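Local coordinates for devB protein (Vibrio cholerae O1 biovar eltor str. N16961, PDB 1Y89), which is probably a 6-phosphogluconolactonase, hydrolysing 6-phosphogluconolactone to 6-phosphogluconate in the pentose phosphate pathway, at residues Ala23-Gly28 with Asp56-Asn61; Asn61-Trp66 with Ala96-Arg101. All blocks are in the same frame, centred on the assembly; numbering follows the deposited sequence.

Contact 1 of 2, residues Ala23-Gly28 with Asp56-Asn61; sequences AYSQQG and DIQWKN. With PE5 (3,6,9,12,15,18,21,24-octaoxahexacosan-1-ol), chain F.
Ser25 meets Gln58 and Asn61 in a small polar contact, where the C-terminal end of helix 10-25 lies against the loop leading into strand 62-70. The Ser25 hydroxyl sits between the backbone N and the carbonyl carbon (chi1 79°), and OG accepts a near-straight bond from Gln58 N at 2.9 Å. The same OG hydrogen-bonds back to Leu22 O, which fixes its rotation within the helix. The serine carbonyl is engaged too: Asn61 ND2 reaches Ser25 O at 2.8 Å with an N-H...O angle of 173°, and the acceptor lies almost in the asparagine amide plane. Two bonds from the loop therefore grip one residue, through side chain and backbone. Apolar support comes from Ile57 CG2, 3.8 Å from Ser25 CB and centred over a face of the Trp59 ring. Farther out, the bent side chain of Gln58 brings NE2 within 2.9 Å of Asp56 O, approaching from above the carbonyl plane. A water links that carbonyl to Gln26 NE2. A polyether molecule packs on the helix, its O2 lying 3.7 Å above the plane of the Tyr24 ring, offset toward the rim. Asn61 also shares backbone bonds with Val31, and the arrangement joins the lead-ins to two adjacent parallel strands, 31-35 and 62-70, of the Rossmann-like alpha/beta fold.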
loop_
_atom_site.group_PDB
_atom_site.type_symbol
_atom_site.label_atom_id
_atom_site.label_comp_id
_atom_site.label_asym_id
_atom_site.label_seq_id
_atom_site.Cartn_x
_atom_site.Cartn_y
_atom_site.Cartn_z
ATOM N N ALA A 23 1.582 -3.033 -15.208
ATOM C CA ALA A 23 2.986 -3.159 -14.784
ATOM C C ALA A 23 3.431 -4.627 -14.727
ATOM O O ALA A 23 4.528 -4.977 -15.179
ATOM C CB ALA A 23 3.192 -2.492 -13.387
ATOM N N TYR A 24 2.573 -5.487 -14.185
ATOM C CA TYR A 24 2.865 -6.923 -14.194
ATOM C C TYR A 24 3.150 -7.413 -15.613
ATOM O O TYR A 24 4.099 -8.168 -15.817
ATOM C CB TYR A 24 1.688 -7.728 -13.632
ATOM C CG TYR A 24 1.654 -7.839 -12.118
ATOM C CD1 TYR A 24 2.728 -8.434 -11.411
ATOM C CD2 TYR A 24 0.518 -7.421 -11.388
ATOM C CE1 TYR A 24 2.674 -8.578 -10.004
ATOM C CE2 TYR A 24 0.467 -7.557 -9.985
ATOM C CZ TYR A 24 1.544 -8.130 -9.306
ATOM O OH TYR A 24 1.489 -8.279 -7.929
ATOM N N SER A 25 2.342 -6.968 -16.588
ATOM C CA SER A 25 2.475 -7.460 -17.983
ATOM C C SER A 25 3.772 -7.030 -18.679
ATOM O O SER A 25 4.149 -7.586 -19.697
ATOM C CB SER A 25 1.282 -7.002 -18.835
ATOM O OG SER A 25 1.403 -5.639 -19.246
ATOM N N GLN A 26 4.440 -6.030 -18.129
ATOM C CA GLN A 26 5.614 -5.422 -18.766
ATOM C C GLN A 26 6.942 -6.050 -18.287
ATOM O O GLN A 26 8.012 -5.559 -18.600
ATOM C CB GLN A 26 5.591 -3.898 -18.526
ATOM C CG GLN A 26 4.466 -3.175 -19.262
ATOM C CD GLN A 26 4.284 -1.739 -18.796
ATOM O OE1 GLN A 26 4.548 -1.405 -17.625
ATOM N NE2 GLN A 26 3.798 -0.888 -19.695
ATOM N N GLN A 27 6.874 -7.164 -17.568
ATOM C CA GLN A 27 8.105 -7.840 -17.079
ATOM C C GLN A 27 8.644 -8.937 -17.998
ATOM O O GLN A 27 9.599 -9.644 -17.649
ATOM C CB GLN A 27 7.866 -8.430 -15.700
ATOM C CG GLN A 27 7.281 -7.491 -14.665
ATOM C CD GLN A 27 7.033 -8.266 -13.334
ATOM O OE1 GLN A 27 5.957 -8.865 -13.118
ATOM N NE2 GLN A 27 8.072 -8.335 -12.486
ATOM N N GLY A 28 8.056 -9.088 -19.186
ATOM C CA GLY A 28 8.622 -10.017 -20.198
ATOM C C GLY A 28 8.653 -11.475 -19.748
ATOM O O GLY A 28 9.449 -12.272 -20.222
ATOM N N ASP A 56 -2.332 -1.543 -24.352
ATOM C CA ASP A 56 -1.023 -1.397 -23.719
ATOM C C ASP A 56 -0.648 -2.601 -22.851
ATOM O O ASP A 56 0.538 -2.888 -22.659
ATOM C CB ASP A 56 -0.972 -0.137 -22.860
ATOM C CG ASP A 56 -1.003 1.152 -23.696
ATOM O OD1 ASP A 56 -1.014 1.076 -24.935
ATOM O OD2 ASP A 56 -1.030 2.225 -23.087
ATOM N N ILE A 57 -1.645 -3.273 -22.283
ATOM C CA ILE A 57 -1.334 -4.426 -21.437
ATOM C C ILE A 57 -0.772 -5.541 -22.333
ATOM O O ILE A 57 -1.341 -5.860 -23.380
ATOM C CB ILE A 57 -2.555 -4.912 -20.624
ATOM C CG1 ILE A 57 -2.921 -3.824 -19.599
ATOM C CG2 ILE A 57 -2.245 -6.298 -19.959
ATOM C CD1 ILE A 57 -4.080 -4.207 -18.648
ATOM N N GLN A 58 0.359 -6.110 -21.937
ATOM C CA GLN A 58 0.945 -7.184 -22.742
ATOM C C GLN A 58 0.314 -8.488 -22.334
ATOM O O GLN A 58 0.879 -9.239 -21.527
ATOM C CB GLN A 58 2.475 -7.174 -22.587
ATOM C CG GLN A 58 3.075 -5.793 -22.982
ATOM C CD GLN A 58 2.814 -5.400 -24.447
ATOM O OE1 GLN A 58 3.230 -6.111 -25.387
ATOM N NE2 GLN A 58 2.128 -4.250 -24.654
ATOM N N TRP A 59 -0.882 -8.744 -22.871
ATOM C CA TRP A 59 -1.706 -9.918 -22.481
ATOM C C TRP A 59 -0.983 -11.243 -22.623
ATOM O O TRP A 59 -1.297 -12.194 -21.908
ATOM C CB TRP A 59 -3.012 -9.956 -23.303
ATOM C CG TRP A 59 -3.832 -8.709 -23.105
ATOM C CD1 TRP A 59 -3.974 -7.677 -23.988
ATOM C CD2 TRP A 59 -4.540 -8.333 -21.923
ATOM N NE1 TRP A 59 -4.770 -6.694 -23.434
ATOM C CE2 TRP A 59 -5.142 -7.086 -22.174
ATOM C CE3 TRP A 59 -4.777 -8.964 -20.680
ATOM C CZ2 TRP A 59 -5.927 -6.431 -21.223
ATOM C CZ3 TRP A 59 -5.576 -8.307 -19.732
ATOM C CH2 TRP A 59 -6.131 -7.065 -20.017
ATOM N N LYS A 60 -0.026 -11.309 -23.560
ATOM C CA LYS A 60 0.751 -12.528 -23.787
ATOM C C LYS A 60 1.556 -12.999 -22.555
ATOM O O LYS A 60 1.878 -14.188 -22.442
ATOM C CB LYS A 60 1.686 -12.376 -25.012
ATOM C CG LYS A 60 2.831 -11.407 -24.763
ATOM C CD LYS A 60 3.642 -11.079 -26.037
ATOM C CE LYS A 60 4.619 -9.896 -25.798
ATOM N NZ LYS A 60 5.554 -9.718 -26.993
ATOM N N ASN A 61 1.879 -12.066 -21.651
ATOM C CA ASN A 61 2.607 -12.347 -20.401
ATOM C C ASN A 61 1.725 -12.661 -19.177
ATOM O O ASN A 61 2.209 -13.130 -18.138
ATOM C CB ASN A 61 3.537 -11.171 -20.066
ATOM C CG ASN A 61 4.623 -11.006 -21.076
ATOM O OD1 ASN A 61 5.071 -11.999 -21.672
ATOM N ND2 ASN A 61 5.080 -9.759 -21.281
HETATM O O1 PE5 F . 7.103 -4.103 -11.580
HETATM C C1 PE5 F . 6.259 -5.113 -11.010
HETATM C C2 PE5 F . 4.797 -4.822 -11.325
HETATM O O2 PE5 F . 3.974 -5.103 -10.194
HETATM C C3 PE5 F . 2.990 -4.120 -9.912
HETATM C C4 PE5 F . 2.400 -4.463 -8.565
HETATM O O3 PE5 F . 3.065 -3.740 -7.537
HETATM O O HOH W 1 2.954 -1.771 -22.292
#

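Contact 2 of 2, residues Asn61-Trp66 with Ala96-Arg101; sequences NLHFWW and AQNIHR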
loop_
_atom_site.group_PDB
_atom_site.type_symbol
_atom_site.label_atom_id
_atom_site.label_comp_id
_atom_site.label_asym_id
_atom_site.label_seq_id
_atom_site.Cartn_x
_atom_site.Cartn_y
_atom_site.Cartn_z
ATOM N N ASN A 61 1.879 -12.066 -21.651
ATOM C CA ASN A 61 2.607 -12.347 -20.401
ATOM C C ASN A 61 1.725 -12.661 -19.177
ATOM O O ASN A 61 2.209 -13.130 -18.138
ATOM C CB ASN A 61 3.537 -11.171 -20.066
ATOM C CG ASN A 61 4.623 -11.006 -21.076
ATOM O OD1 ASN A 61 5.071 -11.999 -21.672
ATOM N ND2 ASN A 61 5.080 -9.759 -21.281
ATOM N N LEU A 62 0.421 -12.428 -19.303
ATOM C CA LEU A 62 -0.503 -12.660 -18.172
ATOM C C LEU A 62 -1.226 -13.983 -18.336
ATOM O O LEU A 62 -1.612 -14.341 -19.432
ATOM C CB LEU A 62 -1.533 -11.510 -18.053
ATOM C CG LEU A 62 -1.033 -10.073 -17.890
ATOM C CD1 LEU A 62 -2.176 -9.102 -17.613
ATOM C CD2 LEU A 62 0.009 -9.974 -16.788
ATOM N N HIS A 63 -1.379 -14.723 -17.239
ATOM C CA HIS A 63 -2.147 -15.958 -17.230
ATOM C C HIS A 63 -3.262 -15.820 -16.224
ATOM O O HIS A 63 -3.009 -15.477 -15.066
ATOM C CB HIS A 63 -1.234 -17.154 -16.865
ATOM C CG HIS A 63 -0.254 -17.476 -17.948
ATOM N ND1 HIS A 63 -0.411 -18.545 -18.802
ATOM C CD2 HIS A 63 0.838 -16.797 -18.388
ATOM C CE1 HIS A 63 0.584 -18.557 -19.677
ATOM N NE2 HIS A 63 1.351 -17.500 -19.451
ATOM N N PHE A 64 -4.491 -16.046 -16.661
ATOM C CA PHE A 64 -5.630 -15.906 -15.764
ATOM C C PHE A 64 -6.170 -17.247 -15.361
ATOM O O PHE A 64 -6.390 -18.129 -16.214
ATOM C CB PHE A 64 -6.764 -15.070 -16.398
ATOM C CG PHE A 64 -6.421 -13.625 -16.529
ATOM C CD1 PHE A 64 -6.037 -12.879 -15.419
ATOM C CD2 PHE A 64 -6.472 -13.005 -17.755
ATOM C CE1 PHE A 64 -5.711 -11.506 -15.542
ATOM C CE2 PHE A 64 -6.144 -11.641 -17.887
ATOM C CZ PHE A 64 -5.762 -10.898 -16.774
ATOM N N TRP A 65 -6.388 -17.359 -14.048
ATOM C CA TRP A 65 -6.984 -18.539 -13.437
ATOM C C TRP A 65 -8.121 -17.995 -12.576
ATOM O O TRP A 65 -8.252 -16.777 -12.460
ATOM C CB TRP A 65 -5.975 -19.267 -12.550
ATOM C CG TRP A 65 -4.706 -19.670 -13.251
ATOM C CD1 TRP A 65 -3.647 -18.842 -13.582
ATOM C CD2 TRP A 65 -4.337 -20.979 -13.663
ATOM N NE1 TRP A 65 -2.653 -19.574 -14.203
ATOM C CE2 TRP A 65 -3.038 -20.890 -14.235
ATOM C CE3 TRP A 65 -4.962 -22.232 -13.585
ATOM C CZ2 TRP A 65 -2.376 -21.989 -14.753
ATOM C CZ3 TRP A 65 -4.294 -23.338 -14.101
ATOM C CH2 TRP A 65 -3.006 -23.204 -14.681
ATOM N N TRP A 66 -8.936 -18.892 -12.025
ATOM C CA TRP A 66 -10.053 -18.544 -11.150
ATOM C C TRP A 66 -9.869 -19.064 -9.744
ATOM O O TRP A 66 -9.491 -20.243 -9.568
ATOM C CB TRP A 66 -11.393 -19.004 -11.766
ATOM C CG TRP A 66 -11.839 -17.952 -12.748
ATOM C CD1 TRP A 66 -12.728 -16.930 -12.524
ATOM C CD2 TRP A 66 -11.329 -17.762 -14.066
ATOM N NE1 TRP A 66 -12.803 -16.131 -13.631
ATOM C CE2 TRP A 66 -11.943 -16.609 -14.589
ATOM C CE3 TRP A 66 -10.384 -18.456 -14.858
ATOM C CZ2 TRP A 66 -11.685 -16.141 -15.898
ATOM C CZ3 TRP A 66 -10.115 -17.985 -16.152
ATOM C CH2 TRP A 66 -10.744 -16.829 -16.647
ATOM N N ALA A 96 -5.437 -17.793 -26.174
ATOM C CA ALA A 96 -6.428 -18.669 -25.553
ATOM C C ALA A 96 -5.734 -19.521 -24.481
ATOM O O ALA A 96 -6.299 -19.787 -23.414
ATOM C CB ALA A 96 -7.104 -19.560 -26.622
ATOM N N GLN A 97 -4.489 -19.901 -24.760
ATOM C CA GLN A 97 -3.714 -20.763 -23.861
ATOM C C GLN A 97 -3.378 -20.061 -22.538
ATOM O O GLN A 97 -3.046 -20.729 -21.563
ATOM C CB GLN A 97 -2.426 -21.296 -24.554
ATOM C CG GLN A 97 -1.297 -20.230 -24.697
ATOM C CD GLN A 97 -0.202 -20.586 -25.691
ATOM O OE1 GLN A 97 0.593 -21.520 -25.462
ATOM N NE2 GLN A 97 -0.129 -19.823 -26.806
ATOM N N ASN A 98 -3.518 -18.725 -22.487
ATOM C CA ASN A 98 -3.198 -17.961 -21.277
ATOM C C ASN A 98 -4.425 -17.820 -20.370
ATOM O O ASN A 98 -4.359 -17.227 -19.278
ATOM C CB ASN A 98 -2.705 -16.542 -21.662
ATOM C CG ASN A 98 -1.285 -16.538 -22.183
ATOM O OD1 ASN A 98 -0.835 -17.518 -22.758
ATOM N ND2 ASN A 98 -0.569 -15.435 -21.973
ATOM N N ILE A 99 -5.560 -18.315 -20.844
ATOM C CA ILE A 99 -6.789 -18.240 -20.053
ATOM C C ILE A 99 -7.135 -19.659 -19.580
ATOM O O ILE A 99 -7.456 -20.517 -20.381
ATOM C CB ILE A 99 -7.952 -17.603 -20.876
ATOM C CG1 ILE A 99 -7.538 -16.232 -21.416
ATOM C CG2 ILE A 99 -9.225 -17.490 -20.027
ATOM C CD1 ILE A 99 -8.501 -15.666 -22.477
ATOM N N HIS A 100 -7.036 -19.908 -18.284
ATOM C CA HIS A 100 -7.083 -21.276 -17.782
ATOM C C HIS A 100 -8.395 -21.438 -17.022
ATOM O O HIS A 100 -8.422 -21.436 -15.778
ATOM C CB HIS A 100 -5.895 -21.518 -16.846
ATOM C CG HIS A 100 -4.557 -21.225 -17.467
ATOM N ND1 HIS A 100 -3.765 -22.204 -18.018
ATOM C CD2 HIS A 100 -3.866 -20.067 -17.597
ATOM C CE1 HIS A 100 -2.652 -21.663 -18.494
ATOM N NE2 HIS A 100 -2.671 -20.368 -18.216
ATOM N N ARG A 101 -9.508 -21.536 -17.740
ATOM C CA ARG A 101 -10.757 -21.555 -16.987
ATOM C C ARG A 101 -10.986 -22.866 -16.267
ATOM O O ARG A 101 -10.451 -23.923 -16.656
ATOM C CB ARG A 101 -11.956 -21.166 -17.833
ATOM C CG ARG A 101 -12.390 -22.208 -18.818
ATOM C CD ARG A 101 -13.717 -21.852 -19.463
ATOM N NE ARG A 101 -14.016 -22.892 -20.434
ATOM C CZ ARG A 101 -14.879 -23.876 -20.258
ATOM N NH1 ARG A 101 -15.607 -23.947 -19.157
ATOM N NH2 ARG A 101 -15.040 -24.768 -21.217
HETATM O O HOH W 2 -8.520 -21.565 -13.104
#
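Phe64 and Ile99 form a single parallel beta bridge, through which the loop 96-101 pairs briefly with strand 62-70 of the alpha/beta sheet. The register is set by two bonds from one residue: Phe64 N donates to Asn98 O at 2.9 Å, and Phe64 O receives His100 N at 2.8 Å. His63 and Trp65 instead bond through their backbones to strand 31-35, so, at the bridge, the loop lies along the side of the strand away from 31-35. Packing is tightest where the His100 ring lies on Trp65. The two planes are within 1° of each other in an offset stack, centroids 3.9 Å apart for the six-membered ring, and His100 CB adds a CH-pi contact over the same ring. Chi1 of -55° sets His100 CG anti to the carbonyl carbon, over the Trp65 six-membered ring. At the edge of the imidazole, His100 NE2 lies 3.0 Å from His63 ND1; either nitrogen could be the donor, and the rings meet rim to rim. Asn98 flanks this cluster, its amide stacked 23° from the His63 ring plane with CG above one face, while ND2 makes a bent bond to Leu62 O from above the carbonyl plane. His32 bonds to Trp65 NE1 and meets the His63 ring, and helix 108-122 packs against Trp65. Trp66, also buried, meets Ile99 CG2 at the edge of its indole, CH2 being 3.8 Å away. The looser side holds Gln97, which is solvent-exposed and adds little, and the guanidinium of Arg101, which leads off to a salt bridge with Glu105. Beyond the bridge, a water replaces direct pairing, accepting from Trp66 N at 2.9 Å and donating to His100 O at 2.7 Å.

In the fold
Contacts 1 and 2 follow one another along the chain and share Asn61, which closes the first and opens the second; their centres lie 13 Å apart. A direct seam joins them: Asn98 ND2 of contact 2 is 2.8 Å from Lys60 O of contact 1, a probable though weak hydrogen bond. Leu62 supplies the apolar side, with CD2 3.7 Å from Ser25 CA and CD1 3.7 Å from Ile57 CG2. Helix 10-25 and the loop 96-101 are thus both tied to the start of strand 62-70. The bound polyether touches contact 1, whereas in contact 2 the Leu62 side chain remains about 9 Å from it.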